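Local coordinates for UDP-N-acetylglucosamine--peptide N-acetylglucosaminyltransferase stabilizing protein GtfB (Streptococcus gordonii, PDB 5E9T) that partners the glycosyltransferase GtfA in a heterotetramer that attaches the first GlcNAc to the serine-rich adhesin GspB, itself acting as the substrate-binding subunit, at residues Q3-Y7 and L199-V205; G214-W220 and R242-I248; L251-A257 and K268-L272. All blocks are in the same frame, centred on the assembly; numbering follows the deposited sequence.

Interaction 1 of 3, residues Q3-Y7 and L199-V205; sequences QLFDY and LAYSFLV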
loop_
_atom_site.group_PDB
_atom_site.type_symbol
_atom_site.label_atom_id
_atom_site.label_comp_id
_atom_site.label_asym_id
_atom_site.label_seq_id
_atom_site.Cartn_x
_atom_site.Cartn_y
_atom_site.Cartn_z
ATOM N N GLN B 3 -3.437 3.943 -50.023
ATOM C CA GLN B 3 -4.421 3.246 -49.209
ATOM C C GLN B 3 -4.311 3.754 -47.784
ATOM O O GLN B 3 -3.224 3.749 -47.197
ATOM C CB GLN B 3 -4.228 1.733 -49.222
ATOM C CG GLN B 3 -4.090 1.115 -50.574
ATOM C CD GLN B 3 -3.189 -0.087 -50.523
ATOM O OE1 GLN B 3 -2.164 -0.069 -49.844
ATOM N NE2 GLN B 3 -3.558 -1.140 -51.233
ATOM N N LEU B 4 -5.432 4.189 -47.235
ATOM C CA LEU B 4 -5.464 4.781 -45.909
ATOM C C LEU B 4 -6.407 3.958 -45.047
ATOM O O LEU B 4 -7.626 4.020 -45.222
ATOM C CB LEU B 4 -5.922 6.223 -46.008
ATOM C CG LEU B 4 -5.922 7.062 -44.756
ATOM C CD1 LEU B 4 -4.534 7.573 -44.456
ATOM C CD2 LEU B 4 -6.801 8.157 -45.108
ATOM N N PHE B 5 -5.857 3.217 -44.095
ATOM C CA PHE B 5 -6.653 2.327 -43.269
ATOM C C PHE B 5 -6.688 2.848 -41.841
ATOM O O PHE B 5 -5.648 3.214 -41.282
ATOM C CB PHE B 5 -6.111 0.898 -43.314
ATOM C CG PHE B 5 -5.987 0.338 -44.707
ATOM C CD1 PHE B 5 -7.115 0.067 -45.466
ATOM C CD2 PHE B 5 -4.742 0.068 -45.250
ATOM C CE1 PHE B 5 -7.000 -0.449 -46.745
ATOM C CE2 PHE B 5 -4.625 -0.453 -46.525
ATOM C CZ PHE B 5 -5.755 -0.711 -47.272
ATOM N N ASP B 6 -7.890 2.903 -41.265
ATOM C CA ASP B 6 -8.031 3.289 -39.866
ATOM C C ASP B 6 -7.182 2.395 -38.973
ATOM O O ASP B 6 -6.262 2.864 -38.293
ATOM C CB ASP B 6 -9.500 3.241 -39.451
ATOM C CG ASP B 6 -10.272 4.450 -39.927
ATOM O OD1 ASP B 6 -10.048 5.547 -39.372
ATOM O OD2 ASP B 6 -11.103 4.308 -40.850
ATOM N N TYR B 7 -7.468 1.101 -38.974
ATOM C CA TYR B 7 -6.773 0.141 -38.137
ATOM C C TYR B 7 -5.988 -0.838 -38.991
ATOM O O TYR B 7 -6.262 -1.026 -40.178
ATOM C CB TYR B 7 -7.756 -0.633 -37.262
ATOM C CG TYR B 7 -8.574 0.262 -36.383
ATOM C CD1 TYR B 7 -7.962 1.217 -35.587
ATOM C CD2 TYR B 7 -9.956 0.173 -36.361
ATOM C CE1 TYR B 7 -8.701 2.047 -34.781
ATOM C CE2 TYR B 7 -10.705 1.002 -35.559
ATOM C CZ TYR B 7 -10.072 1.937 -34.770
ATOM O OH TYR B 7 -10.811 2.770 -33.966
ATOM N N LEU B 199 -15.388 4.235 -42.084
ATOM C CA LEU B 199 -16.107 5.501 -42.003
ATOM C C LEU B 199 -15.592 6.402 -40.887
ATOM O O LEU B 199 -16.208 7.432 -40.593
ATOM C CB LEU B 199 -17.606 5.242 -41.845
ATOM C CG LEU B 199 -18.177 4.649 -43.135
ATOM C CD1 LEU B 199 -19.677 4.422 -43.048
ATOM C CD2 LEU B 199 -17.832 5.556 -44.305
ATOM N N ALA B 200 -14.497 6.013 -40.240
ATOM C CA ALA B 200 -13.783 6.833 -39.271
ATOM C C ALA B 200 -12.893 7.833 -40.000
ATOM O O ALA B 200 -13.161 8.177 -41.156
ATOM C CB ALA B 200 -12.965 5.961 -38.319
ATOM N N TYR B 201 -11.881 8.353 -39.300
ATOM C CA TYR B 201 -11.019 9.411 -39.831
ATOM C C TYR B 201 -10.556 9.139 -41.260
ATOM O O TYR B 201 -10.438 10.071 -42.067
ATOM C CB TYR B 201 -9.822 9.581 -38.896
ATOM C CG TYR B 201 -10.247 9.518 -37.449
ATOM C CD1 TYR B 201 -11.011 10.534 -36.892
ATOM C CD2 TYR B 201 -9.923 8.428 -36.653
ATOM C CE1 TYR B 201 -11.421 10.478 -35.580
ATOM C CE2 TYR B 201 -10.329 8.364 -35.337
ATOM C CZ TYR B 201 -11.078 9.392 -34.806
ATOM O OH TYR B 201 -11.486 9.335 -33.494
ATOM N N SER B 202 -10.277 7.873 -41.588
ATOM C CA SER B 202 -9.857 7.518 -42.945
ATOM C C SER B 202 -10.875 7.958 -43.978
ATOM O O SER B 202 -10.548 8.097 -45.167
ATOM C CB SER B 202 -9.671 6.010 -43.078
ATOM O OG SER B 202 -10.939 5.403 -43.262
ATOM N N PHE B 203 -12.139 8.045 -43.579
ATOM C CA PHE B 203 -13.097 8.640 -44.483
ATOM C C PHE B 203 -13.047 10.160 -44.377
ATOM O O PHE B 203 -12.890 10.865 -45.382
ATOM C CB PHE B 203 -14.486 8.087 -44.199
ATOM C CG PHE B 203 -15.563 8.888 -44.813
ATOM C CD1 PHE B 203 -15.398 9.523 -46.047
ATOM C CD2 PHE B 203 -16.730 9.051 -44.141
ATOM C CE1 PHE B 203 -16.401 10.290 -46.566
ATOM C CE2 PHE B 203 -17.698 9.794 -44.655
ATOM C CZ PHE B 203 -17.560 10.411 -45.864
ATOM N N LEU B 204 -13.120 10.683 -43.155
ATOM C CA LEU B 204 -13.177 12.129 -42.982
ATOM C C LEU B 204 -11.966 12.848 -43.578
ATOM O O LEU B 204 -12.044 14.051 -43.846
ATOM C CB LEU B 204 -13.322 12.480 -41.501
ATOM C CG LEU B 204 -14.460 11.777 -40.757
ATOM C CD1 LEU B 204 -14.112 11.649 -39.292
ATOM C CD2 LEU B 204 -15.783 12.510 -40.920
ATOM N N VAL B 205 -10.855 12.156 -43.818
ATOM C CA VAL B 205 -9.803 12.775 -44.621
ATOM C C VAL B 205 -10.296 12.989 -46.051
ATOM O O VAL B 205 -9.962 13.989 -46.704
ATOM C CB VAL B 205 -8.532 11.914 -44.588
ATOM C CG1 VAL B 205 -7.880 11.959 -43.175
ATOM C CG2 VAL B 205 -8.886 10.539 -45.051
#
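Two hydrogen bonds to a single carboxylate hold this contact together. Asp6 OD2 accepts the hydroxyl of Ser202, with OG at 2.7 Å, and Asp6 OD1 accepts the backbone amide Ser202 N at 3.2 Å along a nearly straight N-H...O line. Both donors belong to one residue in the first turn of helix 201-207, where Ala200 holds the N-cap position. First-turn amides have no earlier carbonyl of the helix to bond to, so a negatively charged group from elsewhere in the fold can satisfy one of them and also meet the positive end of the helix dipole. Inside the helix the usual pattern takes over within a few residues, as Val205 N bonding to Tyr201 O at 2.8 Å illustrates.

The setting is a Rossmann-like parallel sheet. Strand 2-5 runs beside strand 194-196, and Asp6 lies just past the C-terminal end of the former, facing the helix that follows the latter. At this neighbouring pair the order of strands along the chain switches direction, and the carboxylate ties the end of the first strand to the helix that follows the second. The Asp6 backbone amide is bonded in turn to the side chain of Asn197.

Around this polar centre the packing is modest. Ala200 CB touches Asp6 OD1 at 3.1 Å, while Leu4, two residues earlier on the strand, directs its side chain at the helix: its CD2 lies 4.1 Å from Ser202 CB, and it also meets Val205. Ile180 of helix 176-186 packs against Leu4, Tyr201 and Val205 alike.

Interaction 2 of 3, residues G214-W220 and R242-I248; sequences GQDILFW and RTQTIVI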
loop_
_atom_site.group_PDB
_atom_site.type_symbol
_atom_site.label_atom_id
_atom_site.label_comp_id
_atom_site.label_asym_id
_atom_site.label_seq_id
_atom_site.Cartn_x
_atom_site.Cartn_y
_atom_site.Cartn_z
ATOM N N GLY B 214 -10.140 14.385 -57.375
ATOM C CA GLY B 214 -9.774 12.985 -57.414
ATOM C C GLY B 214 -10.947 12.194 -56.897
ATOM O O GLY B 214 -11.872 12.739 -56.295
ATOM N N GLN B 215 -10.923 10.889 -57.131
ATOM C CA GLN B 215 -11.997 10.090 -56.562
ATOM C C GLN B 215 -11.455 8.857 -55.864
ATOM O O GLN B 215 -10.499 8.221 -56.318
ATOM C CB GLN B 215 -13.073 9.694 -57.585
ATOM C CG GLN B 215 -12.698 8.642 -58.583
ATOM C CD GLN B 215 -12.354 9.247 -59.919
ATOM O OE1 GLN B 215 -11.671 10.269 -59.991
ATOM N NE2 GLN B 215 -12.851 8.641 -60.989
ATOM N N ASP B 216 -12.102 8.539 -54.754
ATOM C CA ASP B 216 -11.619 7.595 -53.771
ATOM C C ASP B 216 -12.646 6.487 -53.600
ATOM O O ASP B 216 -13.832 6.661 -53.891
ATOM C CB ASP B 216 -11.363 8.310 -52.440
ATOM C CG ASP B 216 -10.626 9.622 -52.612
ATOM O OD1 ASP B 216 -9.656 9.653 -53.393
ATOM O OD2 ASP B 216 -11.016 10.617 -51.966
ATOM N N ILE B 217 -12.183 5.333 -53.138
ATOM C CA ILE B 217 -13.043 4.179 -52.943
ATOM C C ILE B 217 -13.006 3.782 -51.479
ATOM O O ILE B 217 -11.947 3.809 -50.839
ATOM C CB ILE B 217 -12.632 2.993 -53.835
ATOM C CG1 ILE B 217 -12.219 3.488 -55.205
ATOM C CG2 ILE B 217 -13.767 1.987 -53.956
ATOM C CD1 ILE B 217 -11.792 2.394 -56.059
ATOM N N LEU B 218 -14.167 3.416 -50.953
ATOM C CA LEU B 218 -14.287 2.886 -49.604
ATOM C C LEU B 218 -14.618 1.406 -49.702
ATOM O O LEU B 218 -15.644 1.033 -50.282
ATOM C CB LEU B 218 -15.361 3.619 -48.803
ATOM C CG LEU B 218 -15.940 2.802 -47.656
ATOM C CD1 LEU B 218 -14.908 2.546 -46.546
ATOM C CD2 LEU B 218 -17.174 3.489 -47.102
ATOM N N PHE B 219 -13.758 0.572 -49.133
ATOM C CA PHE B 219 -14.037 -0.852 -49.021
ATOM C C PHE B 219 -14.680 -1.062 -47.662
ATOM O O PHE B 219 -14.005 -0.987 -46.631
ATOM C CB PHE B 219 -12.764 -1.681 -49.148
ATOM C CG PHE B 219 -12.013 -1.449 -50.421
ATOM C CD1 PHE B 219 -11.383 -0.242 -50.658
ATOM C CD2 PHE B 219 -11.918 -2.449 -51.370
ATOM C CE1 PHE B 219 -10.694 -0.028 -51.815
ATOM C CE2 PHE B 219 -11.217 -2.242 -52.535
ATOM C CZ PHE B 219 -10.604 -1.027 -52.758
ATOM N N TRP B 220 -15.975 -1.346 -47.657
ATOM C CA TRP B 220 -16.726 -1.420 -46.413
ATOM C C TRP B 220 -16.710 -2.862 -45.927
ATOM O O TRP B 220 -17.284 -3.750 -46.567
ATOM C CB TRP B 220 -18.150 -0.916 -46.602
ATOM C CG TRP B 220 -18.966 -1.236 -45.419
ATOM C CD1 TRP B 220 -19.803 -2.294 -45.274
ATOM C CD2 TRP B 220 -18.994 -0.524 -44.176
ATOM N NE1 TRP B 220 -20.355 -2.285 -44.025
ATOM C CE2 TRP B 220 -19.888 -1.203 -43.332
ATOM C CE3 TRP B 220 -18.360 0.628 -43.701
ATOM C CZ2 TRP B 220 -20.171 -0.774 -42.039
ATOM C CZ3 TRP B 220 -18.639 1.054 -42.413
ATOM C CH2 TRP B 220 -19.536 0.353 -41.597
ATOM N N ARG B 242 -15.415 13.182 -52.831
ATOM C CA ARG B 242 -14.349 12.500 -53.557
ATOM C C ARG B 242 -14.626 11.011 -53.698
ATOM O O ARG B 242 -14.246 10.403 -54.700
ATOM C CB ARG B 242 -13.004 12.728 -52.868
ATOM C CG ARG B 242 -12.413 14.102 -53.107
ATOM C CD ARG B 242 -11.049 14.200 -52.460
ATOM N NE ARG B 242 -10.242 13.016 -52.734
ATOM C CZ ARG B 242 -9.039 13.047 -53.297
ATOM N NH1 ARG B 242 -8.495 14.206 -53.632
ATOM N NH2 ARG B 242 -8.374 11.919 -53.512
ATOM N N THR B 243 -15.304 10.412 -52.731
ATOM C CA THR B 243 -15.629 8.991 -52.771
ATOM C C THR B 243 -17.087 8.837 -53.185
ATOM O O THR B 243 -17.992 9.268 -52.462
ATOM C CB THR B 243 -15.354 8.344 -51.417
ATOM O OG1 THR B 243 -16.450 8.579 -50.525
ATOM C CG2 THR B 243 -14.136 8.959 -50.835
ATOM N N GLN B 244 -17.304 8.338 -54.404
ATOM C CA GLN B 244 -18.616 7.919 -54.886
ATOM C C GLN B 244 -18.803 6.401 -54.942
ATOM O O GLN B 244 -19.813 5.934 -55.481
ATOM C CB GLN B 244 -18.901 8.557 -56.246
ATOM C CG GLN B 244 -19.275 10.029 -56.116
ATOM C CD GLN B 244 -20.751 10.223 -55.826
ATOM O OE1 GLN B 244 -21.597 9.530 -56.386
ATOM N NE2 GLN B 244 -21.065 11.149 -54.927
ATOM N N THR B 245 -17.844 5.617 -54.445
ATOM C CA THR B 245 -17.821 4.174 -54.668
ATOM C C THR B 245 -17.741 3.423 -53.346
ATOM O O THR B 245 -16.866 3.708 -52.522
ATOM C CB THR B 245 -16.630 3.798 -55.549
ATOM O OG1 THR B 245 -16.515 4.746 -56.617
ATOM C CG2 THR B 245 -16.810 2.404 -56.121
ATOM N N ILE B 246 -18.639 2.459 -53.143
ATOM C CA ILE B 246 -18.617 1.627 -51.941
ATOM C C ILE B 246 -18.468 0.173 -52.368
ATOM O O ILE B 246 -19.427 -0.459 -52.821
ATOM C CB ILE B 246 -19.868 1.828 -51.083
ATOM C CG1 ILE B 246 -20.136 3.322 -50.918
ATOM C CG2 ILE B 246 -19.682 1.189 -49.716
ATOM C CD1 ILE B 246 -21.439 3.629 -50.252
ATOM N N VAL B 247 -17.286 -0.378 -52.148
ATOM C CA VAL B 247 -16.958 -1.777 -52.402
ATOM C C VAL B 247 -17.349 -2.575 -51.171
ATOM O O VAL B 247 -17.069 -2.164 -50.048
ATOM C CB VAL B 247 -15.458 -1.952 -52.720
ATOM C CG1 VAL B 247 -15.051 -3.412 -52.587
ATOM C CG2 VAL B 247 -15.137 -1.372 -54.103
ATOM N N ILE B 248 -18.009 -3.709 -51.367
ATOM C CA ILE B 248 -18.410 -4.536 -50.225
ATOM C C ILE B 248 -18.021 -5.993 -50.469
ATOM O O ILE B 248 -18.817 -6.776 -51.018
ATOM C CB ILE B 248 -19.910 -4.399 -49.945
ATOM C CG1 ILE B 248 -20.256 -2.929 -49.695
ATOM C CG2 ILE B 248 -20.281 -5.203 -48.718
ATOM C CD1 ILE B 248 -21.700 -2.669 -49.350
#
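Strands 216-219 and 243-247 lie side by side and parallel, their axes 4.7 Å apart at closest approach and twisted by 26°, with helix 230-237 making the beta-alpha-beta crossover between them. On one face Val247 fits the hollow between two larger neighbours: its CG2 lies 3.6 Å from Ile217 CG2, its CG1 3.5 Å from Phe219 CD2. On the other, Ile246 CG2 fills the gap between Leu218 CD2, at 4.3 Å, and Trp220 CB, at 4.1 Å, and Met232, Ile235 and Leu236 of the crossover helix close over it. A backbone ladder fixes this fit: Leu218 N to Thr245 O (3.1 Å), Val247 N to Leu218 O (2.9 Å) and Trp220 N to Val247 O (2.8 Å). At the N-terminal end, Arg242 NH2 and NE each reach Asp216, at OD1 and OD2, both 2.6 Å. Since Ser206 and the Ile194 amide also bond that carboxylate, the buried salt bridge is well compensated, charge neutralising charge where the apolar packing ends.

Interaction 3 of 3, residues L251-A257 and K268-L272; sequences LATYEKA and KFLHL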
loop_
_atom_site.group_PDB
_atom_site.type_symbol
_atom_site.label_atom_id
_atom_site.label_comp_id
_atom_site.label_asym_id
_atom_site.label_seq_id
_atom_site.Cartn_x
_atom_site.Cartn_y
_atom_site.Cartn_z
ATOM N N LEU B 251 -20.532 -10.689 -49.600
ATOM C CA LEU B 251 -21.780 -10.755 -50.370
ATOM C C LEU B 251 -22.982 -10.550 -49.497
ATOM O O LEU B 251 -23.869 -9.746 -49.806
ATOM C CB LEU B 251 -21.946 -12.126 -51.057
ATOM C CG LEU B 251 -21.134 -12.221 -52.359
ATOM C CD1 LEU B 251 -21.700 -13.227 -53.436
ATOM C CD2 LEU B 251 -21.186 -10.901 -52.789
ATOM N N ALA B 252 -23.056 -11.361 -48.452
ATOM C CA ALA B 252 -24.243 -11.458 -47.634
ATOM C C ALA B 252 -24.711 -10.083 -47.195
ATOM O O ALA B 252 -25.915 -9.797 -47.200
ATOM C CB ALA B 252 -23.932 -12.363 -46.442
ATOM N N THR B 253 -23.770 -9.202 -46.847
ATOM C CA THR B 253 -24.162 -7.850 -46.472
ATOM C C THR B 253 -24.400 -6.973 -47.696
ATOM O O THR B 253 -25.248 -6.079 -47.654
ATOM C CB THR B 253 -23.123 -7.222 -45.536
ATOM O OG1 THR B 253 -21.800 -7.574 -45.951
ATOM C CG2 THR B 253 -23.349 -7.691 -44.102
ATOM N N TYR B 254 -23.680 -7.220 -48.797
ATOM C CA TYR B 254 -23.958 -6.501 -50.043
ATOM C C TYR B 254 -25.428 -6.611 -50.422
ATOM O O TYR B 254 -26.027 -5.651 -50.921
ATOM C CB TYR B 254 -23.073 -7.026 -51.188
ATOM C CG TYR B 254 -23.344 -6.394 -52.552
ATOM C CD1 TYR B 254 -24.243 -6.969 -53.448
ATOM C CD2 TYR B 254 -22.697 -5.224 -52.941
ATOM C CE1 TYR B 254 -24.489 -6.393 -54.697
ATOM C CE2 TYR B 254 -22.939 -4.642 -54.187
ATOM C CZ TYR B 254 -23.833 -5.230 -55.058
ATOM O OH TYR B 254 -24.067 -4.654 -56.288
ATOM N N GLU B 255 -26.026 -7.780 -50.190
ATOM C CA GLU B 255 -27.466 -7.923 -50.379
ATOM C C GLU B 255 -28.229 -7.099 -49.352
ATOM O O GLU B 255 -29.189 -6.397 -49.693
ATOM C CB GLU B 255 -27.866 -9.393 -50.283
ATOM C CG GLU B 255 -26.866 -10.349 -50.889
ATOM C CD GLU B 255 -27.509 -11.645 -51.333
ATOM O OE1 GLU B 255 -27.615 -11.862 -52.557
ATOM O OE2 GLU B 255 -27.915 -12.441 -50.459
ATOM N N LYS B 256 -27.819 -7.179 -48.083
ATOM C CA LYS B 256 -28.435 -6.353 -47.051
ATOM C C LYS B 256 -28.239 -4.872 -47.342
ATOM O O LYS B 256 -29.080 -4.048 -46.967
ATOM C CB LYS B 256 -27.855 -6.714 -45.683
ATOM C CG LYS B 256 -28.745 -6.367 -44.505
ATOM C CD LYS B 256 -28.337 -7.171 -43.281
ATOM C CE LYS B 256 -29.519 -7.415 -42.358
ATOM N NZ LYS B 256 -29.183 -8.369 -41.264
ATOM N N ALA B 257 -27.142 -4.519 -48.015
ATOM C CA ALA B 257 -26.922 -3.132 -48.407
ATOM C C ALA B 257 -27.867 -2.724 -49.530
ATOM O O ALA B 257 -28.538 -1.689 -49.446
ATOM C CB ALA B 257 -25.465 -2.934 -48.826
ATOM N N LYS B 268 -24.081 2.995 -56.702
ATOM C CA LYS B 268 -22.758 3.208 -56.134
ATOM C C LYS B 268 -22.157 1.965 -55.505
ATOM O O LYS B 268 -20.972 1.986 -55.150
ATOM C CB LYS B 268 -22.808 4.315 -55.080
ATOM C CG LYS B 268 -23.541 5.549 -55.537
ATOM C CD LYS B 268 -22.940 6.788 -54.920
ATOM C CE LYS B 268 -23.878 7.971 -55.045
ATOM N NZ LYS B 268 -23.240 9.213 -54.519
ATOM N N PHE B 269 -22.919 0.888 -55.359
ATOM C CA PHE B 269 -22.414 -0.281 -54.654
ATOM C C PHE B 269 -21.789 -1.210 -55.675
ATOM O O PHE B 269 -22.485 -1.878 -56.444
ATOM C CB PHE B 269 -23.517 -0.996 -53.880
ATOM C CG PHE B 269 -24.004 -0.240 -52.692
ATOM C CD1 PHE B 269 -24.602 0.996 -52.845
ATOM C CD2 PHE B 269 -23.874 -0.764 -51.423
ATOM C CE1 PHE B 269 -25.058 1.698 -51.757
ATOM C CE2 PHE B 269 -24.332 -0.067 -50.331
ATOM C CZ PHE B 269 -24.924 1.167 -50.496
ATOM N N LEU B 270 -20.477 -1.260 -55.664
ATOM C CA LEU B 270 -19.736 -2.295 -56.339
ATOM C C LEU B 270 -19.541 -3.427 -55.341
ATOM O O LEU B 270 -19.400 -3.198 -54.141
ATOM C CB LEU B 270 -18.404 -1.730 -56.828
ATOM C CG LEU B 270 -17.552 -2.480 -57.831
ATOM C CD1 LEU B 270 -16.331 -1.665 -58.135
ATOM C CD2 LEU B 270 -17.135 -3.748 -57.208
ATOM N N HIS B 271 -19.536 -4.654 -55.830
ATOM C CA HIS B 271 -19.226 -5.787 -54.977
ATOM C C HIS B 271 -18.011 -6.580 -55.468
ATOM O O HIS B 271 -17.857 -6.794 -56.672
ATOM C CB HIS B 271 -20.399 -6.704 -54.907
ATOM C CG HIS B 271 -19.980 -8.128 -54.810
ATOM N ND1 HIS B 271 -19.213 -8.602 -53.766
ATOM C CD2 HIS B 271 -20.152 -9.158 -55.666
ATOM C CE1 HIS B 271 -18.885 -9.851 -54.024
ATOM N NE2 HIS B 271 -19.490 -10.228 -55.137
ATOM N N LEU B 272 -17.206 -7.073 -54.518
ATOM C CA LEU B 272 -15.915 -7.764 -54.734
ATOM C C LEU B 272 -15.672 -8.775 -53.597
ATOM O O LEU B 272 -16.600 -9.178 -52.894
ATOM C CB LEU B 272 -14.834 -6.682 -54.908
ATOM C CG LEU B 272 -13.380 -6.890 -55.334
ATOM C CD1 LEU B 272 -12.627 -7.643 -54.390
ATOM C CD2 LEU B 272 -13.362 -7.586 -56.691
#
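The first residue of 268-272 to meet the helix is Phe269, which does so with both side chain and backbone. Its ring atom CE2 rests 3.4 Å from Ala257 CB, its CB lies 3.7 Å from Tyr254 CE2, and its carbonyl O accepts a hydrogen bond from Tyr254 OH at 3.2 Å. Leu270 turns the other way, toward Thr440 of helix 434-442, so that the sheet is covered on both faces here; its backbone alone comes near, with the carbonyl C 3.8 Å from Tyr254 CE2. His271 faces the helix again. Its CB sits over the Tyr254 ring, 3.5 Å from the centroid, in a CH-pi contact, while the two rings meet obliquely with centroids 5.3 Å apart. Beyond, Leu251 lies over the imidazole.

Leu251, Tyr254 and Ala257, spaced three apart, thus form one stripe along helix 251-260, the connection of a beta-alpha-beta unit, pressed onto the strand it leads into, the last of the parallel sheet within this chain. The chemistry is chiefly apolar and aromatic, and the tyrosine hydroxyl, bonded to a backbone carbonyl, adds direction to an otherwise adaptable packing.

How the interactions relate
The three contacts lie in series along the chain and work outward across one parallel sheet, a compact example of a Rossmann-like domain built by repetition. Interaction 1 ties strand 2-5 to the helix after its neighbour, and interactions 2 and 3 complete two successive beta-alpha-beta units. The first two have centres about 11 Å apart and touch through Leu199 CD2, 3.5 Å from Leu218 CD2. Interactions 2 and 3, centres about 13 Å apart, lie on neighbouring strands of the sheet: Ile246 N lies 3.1 Å from Lys268 O, and Ile248 CD1 packs 3.6 Å from Phe269 CD2. Interactions 1 and 3 stay about 10 Å apart at their nearest atoms, linked through interaction 2.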